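Local coordinates for protein putative polyketide synthase (Brevibacillus brevis, PDB 6HP2) that is the O-methyltransferase domain of a multifunctional polyketide synthase, binds S-adenosyl-L-homocysteine, and probably serves bacillaene biosynthesis, at residues W283-L288 and S311-Y316; L198-A203 and Q222-L227; F88-F93 and I235-D240. All blocks are in the same frame, centred on the assembly; numbering follows the deposited sequence.

Contact 1: W283-L288 and S311-Y316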
# COMPACT_ATOMS: atom_id res chain seq x y z
N TRP A 283 5.31 -6.39 17.05
CA TRP A 283 6.11 -7.31 16.26
C TRP A 283 6.30 -6.84 14.84
O TRP A 283 7.30 -7.22 14.20
CB TRP A 283 5.47 -8.70 16.22
CG TRP A 283 5.43 -9.34 17.57
CD1 TRP A 283 6.20 -9.04 18.66
CD2 TRP A 283 4.52 -10.35 17.98
NE1 TRP A 283 5.81 -9.81 19.74
CE2 TRP A 283 4.79 -10.64 19.33
CE3 TRP A 283 3.49 -11.04 17.32
CZ2 TRP A 283 4.06 -11.63 20.07
CZ3 TRP A 283 2.77 -12.02 18.04
CH2 TRP A 283 3.06 -12.29 19.41
N ILE A 284 5.32 -6.11 14.30
CA ILE A 284 5.43 -5.55 12.97
C ILE A 284 5.11 -4.08 13.00
O ILE A 284 4.48 -3.58 13.93
CB ILE A 284 4.52 -6.25 11.95
CG1 ILE A 284 3.06 -6.13 12.40
CG2 ILE A 284 4.94 -7.71 11.84
CD1 ILE A 284 2.05 -6.95 11.51
N SER A 285 5.62 -3.39 11.99
CA SER A 285 5.34 -1.99 11.75
C SER A 285 4.72 -1.84 10.37
O SER A 285 5.24 -2.39 9.38
CB SER A 285 6.61 -1.12 11.84
OG SER A 285 7.14 -1.16 13.13
N TYR A 286 3.65 -1.04 10.27
CA TYR A 286 2.96 -0.76 9.03
C TYR A 286 3.52 0.57 8.59
O TYR A 286 3.31 1.58 9.27
CB TYR A 286 1.49 -0.58 9.35
CG TYR A 286 0.59 -0.30 8.19
CD1 TYR A 286 0.44 0.97 7.67
CD2 TYR A 286 -0.18 -1.30 7.67
CE1 TYR A 286 -0.45 1.20 6.63
CE2 TYR A 286 -1.02 -1.10 6.63
CZ TYR A 286 -1.20 0.16 6.15
OH TYR A 286 -2.06 0.32 5.09
N CYS A 287 4.23 0.62 7.47
CA CYS A 287 4.85 1.87 7.07
C CYS A 287 4.67 2.32 5.62
O CYS A 287 4.41 1.51 4.74
CB CYS A 287 6.35 1.79 7.33
SG CYS A 287 6.89 1.39 9.01
N LEU A 288 4.83 3.62 5.40
CA LEU A 288 4.75 4.18 4.06
C LEU A 288 6.21 4.37 3.59
O LEU A 288 6.99 5.06 4.26
CB LEU A 288 4.04 5.53 4.02
CG LEU A 288 2.81 5.72 4.91
CD1 LEU A 288 2.29 7.14 4.76
CD2 LEU A 288 1.72 4.72 4.55
N SER A 311 16.27 3.92 11.26
CA SER A 311 16.51 4.15 12.67
C SER A 311 15.70 5.33 13.18
O SER A 311 15.63 5.54 14.39
CB SER A 311 18.01 4.38 12.94
OG SER A 311 18.42 5.67 12.49
N LYS A 312 15.04 6.09 12.31
CA LYS A 312 14.27 7.27 12.74
C LYS A 312 13.08 7.45 11.80
O LYS A 312 12.93 8.43 11.08
CB LYS A 312 15.16 8.50 12.81
CG LYS A 312 15.94 8.79 11.56
CD LYS A 312 16.90 9.95 11.82
CE LYS A 312 17.39 10.58 10.53
NZ LYS A 312 18.19 9.64 9.71
N LYS A 313 12.21 6.47 11.78
CA LYS A 313 11.00 6.55 10.98
C LYS A 313 10.16 7.73 11.40
O LYS A 313 10.08 8.06 12.58
CB LYS A 313 10.23 5.24 11.18
CG LYS A 313 10.95 4.03 10.77
CD LYS A 313 10.07 2.78 10.94
CE LYS A 313 10.15 2.33 12.45
NZ LYS A 313 9.17 1.25 12.78
N ARG A 314 9.53 8.39 10.42
CA ARG A 314 8.76 9.58 10.75
C ARG A 314 7.41 9.14 11.26
O ARG A 314 6.77 8.32 10.62
CB ARG A 314 8.57 10.49 9.52
CG ARG A 314 9.90 10.93 8.89
CD ARG A 314 9.70 11.94 7.79
NE ARG A 314 9.05 13.16 8.29
CZ ARG A 314 8.80 14.22 7.54
NH1 ARG A 314 9.15 14.24 6.26
NH2 ARG A 314 8.21 15.27 8.07
N PRO A 315 6.93 9.70 12.37
CA PRO A 315 5.54 9.43 12.78
C PRO A 315 4.53 9.96 11.78
O PRO A 315 4.63 11.09 11.27
CB PRO A 315 5.39 10.14 14.15
CG PRO A 315 6.85 10.38 14.62
CD PRO A 315 7.69 10.53 13.35
N TYR A 316 3.51 9.17 11.43
CA TYR A 316 2.49 9.61 10.46
C TYR A 316 1.81 10.95 10.80
O TYR A 316 1.52 11.73 9.90
CB TYR A 316 1.47 8.47 10.27
CG TYR A 316 0.32 8.76 9.34
CD1 TYR A 316 0.46 8.63 7.97
CD2 TYR A 316 -0.93 9.11 9.84
CE1 TYR A 316 -0.59 8.87 7.12
CE2 TYR A 316 -1.99 9.36 9.00
CZ TYR A 316 -1.82 9.23 7.64
OH TYR A 316 -2.86 9.47 6.78
O HOH W 1 10.07 -1.06 11.99
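Lys313, in the loop just before the short edge strand 314-315, reaches across to strand 284-293 and meets Ser285 and Cys287 there, while Tyr316 packs on Leu288. The lysine chain runs straight to CG and CD, then bends at chi3 (-82°), which carries NZ round toward the serine. On the way its CD methylene lies 4.0 Å from the SG of Cys287, an apolar touch that a long aliphatic stem is well suited to make. Lys313 NZ comes to 3.2 Å from Ser285 OG, but the angle is too poor for a hydrogen bond. A water joins them instead: it accepts from Lys313 NZ at 2.6 Å and bonds to Ser285 OG at 3.1 Å. The small serine hydroxyl can also bond to Asn204.

At the other end, Leu288 CD1 sits at the edge of the Tyr316 ring, near its plane, 4.0 Å from Tyr316 CD1. CG anti to the backbone N (chi1 178°) turns this ring from the start of helix 316-326 toward the leucine; tyrosine offers an apolar edge there and still carries a hydroxyl to Glu82. The residues flanking strand 314-315 thus reach past strand 233-240 in the mixed sheet. The contact is divided: apolar burial at one end, and at the other a water that probably helps to satisfy the ammonium, beside its long, weak ion pair with Asp240.

Contact 2: L198-A203 and Q222-L227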
# COMPACT_ATOMS: atom_id res chain seq x y z
N LEU A 198 5.54 2.45 -1.59
CA LEU A 198 5.00 1.28 -0.95
C LEU A 198 4.28 1.61 0.34
O LEU A 198 4.65 2.54 1.06
CB LEU A 198 6.09 0.29 -0.62
CG LEU A 198 7.04 -0.10 -1.68
CD1 LEU A 198 8.12 -1.02 -1.01
CD2 LEU A 198 6.39 -0.84 -2.78
N ILE A 199 3.27 0.80 0.63
CA ILE A 199 2.69 0.67 1.95
C ILE A 199 2.89 -0.79 2.29
O ILE A 199 2.33 -1.65 1.62
CB ILE A 199 1.22 1.08 2.03
CG1 ILE A 199 1.03 2.56 1.65
CG2 ILE A 199 0.67 0.83 3.44
CD1 ILE A 199 -0.31 3.11 1.92
N ASP A 200 3.62 -1.07 3.39
CA ASP A 200 4.06 -2.43 3.63
C ASP A 200 4.46 -2.60 5.09
O ASP A 200 4.55 -1.63 5.87
CB ASP A 200 5.20 -2.81 2.70
CG ASP A 200 5.03 -4.17 2.08
OD1 ASP A 200 4.61 -5.09 2.78
OD2 ASP A 200 5.37 -4.31 0.87
N TYR A 201 4.67 -3.85 5.45
CA TYR A 201 5.09 -4.21 6.80
C TYR A 201 6.59 -4.43 6.98
O TYR A 201 7.30 -4.95 6.10
CB TYR A 201 4.35 -5.47 7.24
CG TYR A 201 2.93 -5.28 7.57
CD1 TYR A 201 2.56 -4.59 8.73
CD2 TYR A 201 1.89 -5.83 6.78
CE1 TYR A 201 1.24 -4.45 9.07
CE2 TYR A 201 0.56 -5.69 7.17
CZ TYR A 201 0.24 -4.97 8.28
OH TYR A 201 -1.09 -4.80 8.69
N ILE A 202 7.07 -4.03 8.14
CA ILE A 202 8.42 -4.34 8.61
C ILE A 202 8.30 -5.21 9.87
O ILE A 202 7.55 -4.86 10.81
CB ILE A 202 9.20 -3.07 8.92
CG1 ILE A 202 9.29 -2.17 7.69
CG2 ILE A 202 10.59 -3.38 9.51
CD1 ILE A 202 9.88 -0.78 8.04
N ALA A 203 9.08 -6.28 9.94
CA ALA A 203 9.07 -7.12 11.13
C ALA A 203 10.14 -6.59 12.08
O ALA A 203 11.29 -6.37 11.67
CB ALA A 203 9.31 -8.58 10.75
N GLN A 222 16.64 -5.47 8.88
CA GLN A 222 17.87 -5.73 8.19
C GLN A 222 17.63 -6.29 6.80
O GLN A 222 18.36 -5.97 5.86
CB GLN A 222 18.76 -6.67 9.04
CG GLN A 222 20.13 -6.86 8.45
CD GLN A 222 20.96 -5.54 8.38
OE1 GLN A 222 20.83 -4.66 9.24
NE2 GLN A 222 21.79 -5.41 7.35
N GLU A 223 16.63 -7.16 6.66
CA GLU A 223 16.34 -7.73 5.35
C GLU A 223 15.83 -6.65 4.38
O GLU A 223 16.13 -6.70 3.19
CB GLU A 223 15.33 -8.90 5.47
CG GLU A 223 15.89 -10.13 6.11
CD GLU A 223 14.85 -11.23 6.36
OE1 GLU A 223 13.66 -10.90 6.58
OE2 GLU A 223 15.22 -12.40 6.32
N TRP A 224 15.05 -5.68 4.87
CA TRP A 224 14.58 -4.61 4.01
C TRP A 224 15.72 -3.72 3.54
O TRP A 224 15.80 -3.35 2.36
CB TRP A 224 13.55 -3.76 4.77
CG TRP A 224 12.14 -4.19 4.61
CD1 TRP A 224 11.33 -4.70 5.56
CD2 TRP A 224 11.33 -4.01 3.44
NE1 TRP A 224 10.06 -4.88 5.05
CE2 TRP A 224 10.04 -4.48 3.75
CE3 TRP A 224 11.59 -3.52 2.16
CZ2 TRP A 224 8.99 -4.50 2.82
CZ3 TRP A 224 10.52 -3.53 1.22
CH2 TRP A 224 9.25 -4.00 1.58
N ILE A 225 16.64 -3.42 4.45
CA ILE A 225 17.82 -2.64 4.11
C ILE A 225 18.57 -3.28 2.95
O ILE A 225 18.94 -2.62 1.96
CB ILE A 225 18.72 -2.51 5.35
CG1 ILE A 225 18.05 -1.61 6.38
CG2 ILE A 225 20.19 -2.06 4.95
CD1 ILE A 225 18.80 -1.62 7.76
N GLU A 226 18.85 -4.56 3.08
CA GLU A 226 19.63 -5.30 2.09
C GLU A 226 18.85 -5.62 0.82
O GLU A 226 19.43 -5.60 -0.28
CB GLU A 226 20.14 -6.58 2.74
CG GLU A 226 21.18 -6.29 3.84
CD GLU A 226 21.53 -7.52 4.70
OE1 GLU A 226 21.05 -8.66 4.43
OE2 GLU A 226 22.25 -7.32 5.69
N LEU A 227 17.56 -5.92 0.95
CA LEU A 227 16.74 -6.20 -0.22
C LEU A 227 16.68 -4.97 -1.12
O LEU A 227 16.87 -5.06 -2.33
CB LEU A 227 15.33 -6.60 0.22
CG LEU A 227 14.26 -6.75 -0.87
CD1 LEU A 227 14.66 -7.89 -1.80
CD2 LEU A 227 12.89 -7.00 -0.24
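Trp224 projects from helix 221-230 onto strand 194-203, and its indole meets the side chains of Leu198, Asp200 and Ile202 and the backbone oxygen of Tyr201. From CB, which starts toward the strand, the indole lies along it, with CD1 and NE1 by Ile202 and CH2 by Leu198. CD1 touches CG1 of Ile202 at 3.9 Å, approaching obliquely. Next along the ring, NE1 gives its hydrogen to Tyr201 O at 3.0 Å. That bond is somewhat bent, 145° at the hydrogen, and the oxygen lies 19° out of the indole plane. Tryptophan suits this place because it couples a broad apolar surface to one donor.

The helix packs against the mixed sheet of a Rossmann-like methyltransferase, at strand 194-203, the last of the parallel run, bordered by antiparallel strand 284-293; the axes of segments 198-203 and 222-227 approach to 9.0 Å. Farther out, CZ2 lies 4.0 Å from CG of Asp200, and Asp200 OD2 stands in the ring plane at the edge, 4.0 Å from CH2. The carboxylate is turned 68° from the indole. Its OD1 takes the backbone N of Tyr201 at 2.9 Å, which helps to fix the group. At the tip, CH2 and CZ3 rest on Leu198 CD1, and Phe289 and Phe183 pack on the same indole.

Contact 3: F88-F93 and I235-D240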
# COMPACT_ATOMS: atom_id res chain seq x y z
N PHE A 88 1.48 9.92 -1.50
CA PHE A 88 1.70 10.52 -2.80
C PHE A 88 2.13 12.01 -2.75
O PHE A 88 2.37 12.61 -3.82
CB PHE A 88 0.46 10.38 -3.67
CG PHE A 88 0.25 8.95 -4.26
CD1 PHE A 88 0.94 8.54 -5.37
CD2 PHE A 88 -0.69 8.09 -3.70
CE1 PHE A 88 0.77 7.31 -5.91
CE2 PHE A 88 -0.88 6.83 -4.22
CZ PHE A 88 -0.15 6.43 -5.33
N CYS A 89 2.20 12.63 -1.59
CA CYS A 89 2.18 14.10 -1.55
C CYS A 89 3.52 14.77 -1.87
O CYS A 89 3.57 16.03 -1.86
CB CYS A 89 1.70 14.60 -0.19
SG CYS A 89 2.90 14.43 1.15
N LYS A 90 4.57 14.00 -2.18
CA LYS A 90 5.84 14.57 -2.64
C LYS A 90 6.04 14.39 -4.15
O LYS A 90 7.05 14.78 -4.66
CB LYS A 90 7.06 13.94 -1.92
CG LYS A 90 7.03 14.12 -0.42
CD LYS A 90 7.19 15.54 0.00
CE LYS A 90 7.17 15.68 1.56
NZ LYS A 90 8.28 14.96 2.22
N GLU A 91 5.11 13.78 -4.85
CA GLU A 91 5.27 13.48 -6.26
C GLU A 91 4.76 14.64 -7.10
O GLU A 91 3.85 15.36 -6.69
CB GLU A 91 4.51 12.20 -6.59
CG GLU A 91 4.86 11.08 -5.62
CD GLU A 91 6.38 10.92 -5.40
OE1 GLU A 91 7.12 10.84 -6.43
OE2 GLU A 91 6.84 10.89 -4.20
N ASN A 92 5.39 14.85 -8.23
CA ASN A 92 4.99 15.83 -9.23
C ASN A 92 4.34 15.06 -10.38
O ASN A 92 5.05 14.45 -11.20
CB ASN A 92 6.18 16.66 -9.72
CG ASN A 92 5.79 17.66 -10.77
OD1 ASN A 92 4.73 17.56 -11.32
ND2 ASN A 92 6.66 18.62 -11.05
N PHE A 93 3.00 15.06 -10.42
CA PHE A 93 2.34 14.25 -11.43
C PHE A 93 2.42 14.91 -12.81
O PHE A 93 2.17 14.25 -13.83
CB PHE A 93 0.87 14.02 -11.07
CG PHE A 93 0.68 12.99 -10.05
CD1 PHE A 93 0.85 13.29 -8.70
CD2 PHE A 93 0.29 11.71 -10.39
CE1 PHE A 93 0.66 12.34 -7.73
CE2 PHE A 93 0.10 10.76 -9.39
CZ PHE A 93 0.28 11.07 -8.07
N ILE A 235 15.92 4.50 0.57
CA ILE A 235 14.79 5.10 1.23
C ILE A 235 14.96 6.60 1.25
O ILE A 235 15.85 7.11 1.92
CB ILE A 235 14.63 4.55 2.65
CG1 ILE A 235 14.34 3.06 2.59
CG2 ILE A 235 13.55 5.37 3.37
CD1 ILE A 235 14.56 2.36 3.98
N ASP A 236 14.04 7.31 0.59
CA ASP A 236 14.04 8.76 0.68
C ASP A 236 13.26 9.20 1.92
O ASP A 236 13.63 10.19 2.58
CB ASP A 236 13.44 9.36 -0.61
CG ASP A 236 13.59 10.88 -0.65
OD1 ASP A 236 14.73 11.36 -0.50
OD2 ASP A 236 12.58 11.57 -0.80
N GLU A 237 12.18 8.49 2.22
CA GLU A 237 11.31 8.78 3.33
C GLU A 237 10.64 7.50 3.78
O GLU A 237 10.25 6.66 2.94
CB GLU A 237 10.26 9.83 2.93
CG GLU A 237 9.48 10.41 4.09
CD GLU A 237 8.70 11.67 3.73
OE1 GLU A 237 8.86 12.18 2.62
OE2 GLU A 237 7.91 12.16 4.56
N ILE A 238 10.59 7.29 5.09
CA ILE A 238 9.89 6.14 5.68
C ILE A 238 9.04 6.69 6.82
O ILE A 238 9.53 7.44 7.67
CB ILE A 238 10.86 5.04 6.16
CG1 ILE A 238 10.15 3.87 6.86
CG2 ILE A 238 11.96 5.64 7.12
CD1 ILE A 238 9.50 2.92 5.94
N ILE A 239 7.74 6.38 6.79
CA ILE A 239 6.82 6.91 7.75
C ILE A 239 6.15 5.78 8.52
O ILE A 239 5.62 4.87 7.90
CB ILE A 239 5.74 7.72 7.02
CG1 ILE A 239 6.35 8.95 6.35
CG2 ILE A 239 4.65 8.12 7.99
CD1 ILE A 239 5.44 9.60 5.33
N ASP A 240 6.12 5.84 9.85
CA ASP A 240 5.52 4.76 10.62
C ASP A 240 4.07 5.08 11.00
O ASP A 240 3.82 6.07 11.68
CB ASP A 240 6.34 4.52 11.88
CG ASP A 240 5.85 3.32 12.67
OD1 ASP A 240 4.92 2.64 12.20
OD2 ASP A 240 6.41 3.06 13.76
O HOH W 2 5.93 12.89 3.09
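Glu237 OE1 takes a hydrogen from Lys90 NZ at 2.9 Å, and this bond is part of a salt bridge. The ammonium meets the oxygen on its syn side, 20° out of the carboxylate plane. The other oxygen, OE2, lies 3.7 Å from Lys90 NZ, and a water reaches it more closely, donating to Glu237 OE2 at 2.6 Å. The same water accepts only a weak bond from Lys90 NZ, at 3.3 Å. Arg314 forms a second salt bridge to Glu237 through OE2, so both carboxylate oxygens have a cationic partner. Two positive groups round one acid would probably stabilise its ionised form.

The two side chains cross at about a right angle. Glu237 is stretched out, with CG anti to the backbone N (chi1 -168°) and the chain extended beyond it, which carries the carboxylate well away from its strand. Lys90 is folded instead: bends at chi2 (-67°) and chi4 draw NZ to the carboxylate and leave CG 4.0 Å from Glu237 OE1.

Asp236 and Glu237 form a classic beta bulge, both facing Lys290 of the neighbouring strand 284-293. Lys90 belongs to a type I beta turn from Phe88 to Glu91, closed by a bond from Glu91 N to Phe88 O, where helix 70-88 gives way to the loop before strand 98-101. A long, flexible lysine suits this exposed turn, since it can span the gap to the sheet while its CA stays 10.0 Å from that of Glu237. Lys90 also touches Lys290, and a long, weak ion pair links it to Glu322 of helix 316-326.

From the N terminus, the chain first passes through 88-93, the loop after helix 70-88, whose partner 235-240 comes only after 141 intervening residues. Contact 3 thus closes a long loop holding all five strands of the parallel part of the sheet, and contact 2 is nested inside it, joining strand 194-203 to helix 221-230 over 18 residues. Contact 1 follows in series, closing a loop from strand 284-293 through helix 299-310 to strand 314-315. None of the loops cross. The sheet unites them: strand 284-293 lies between 194-203 and 233-240, and 314-315 adds to the outer side of 233-240, so backbone hydrogen bonds probably connect contact 1 to both others.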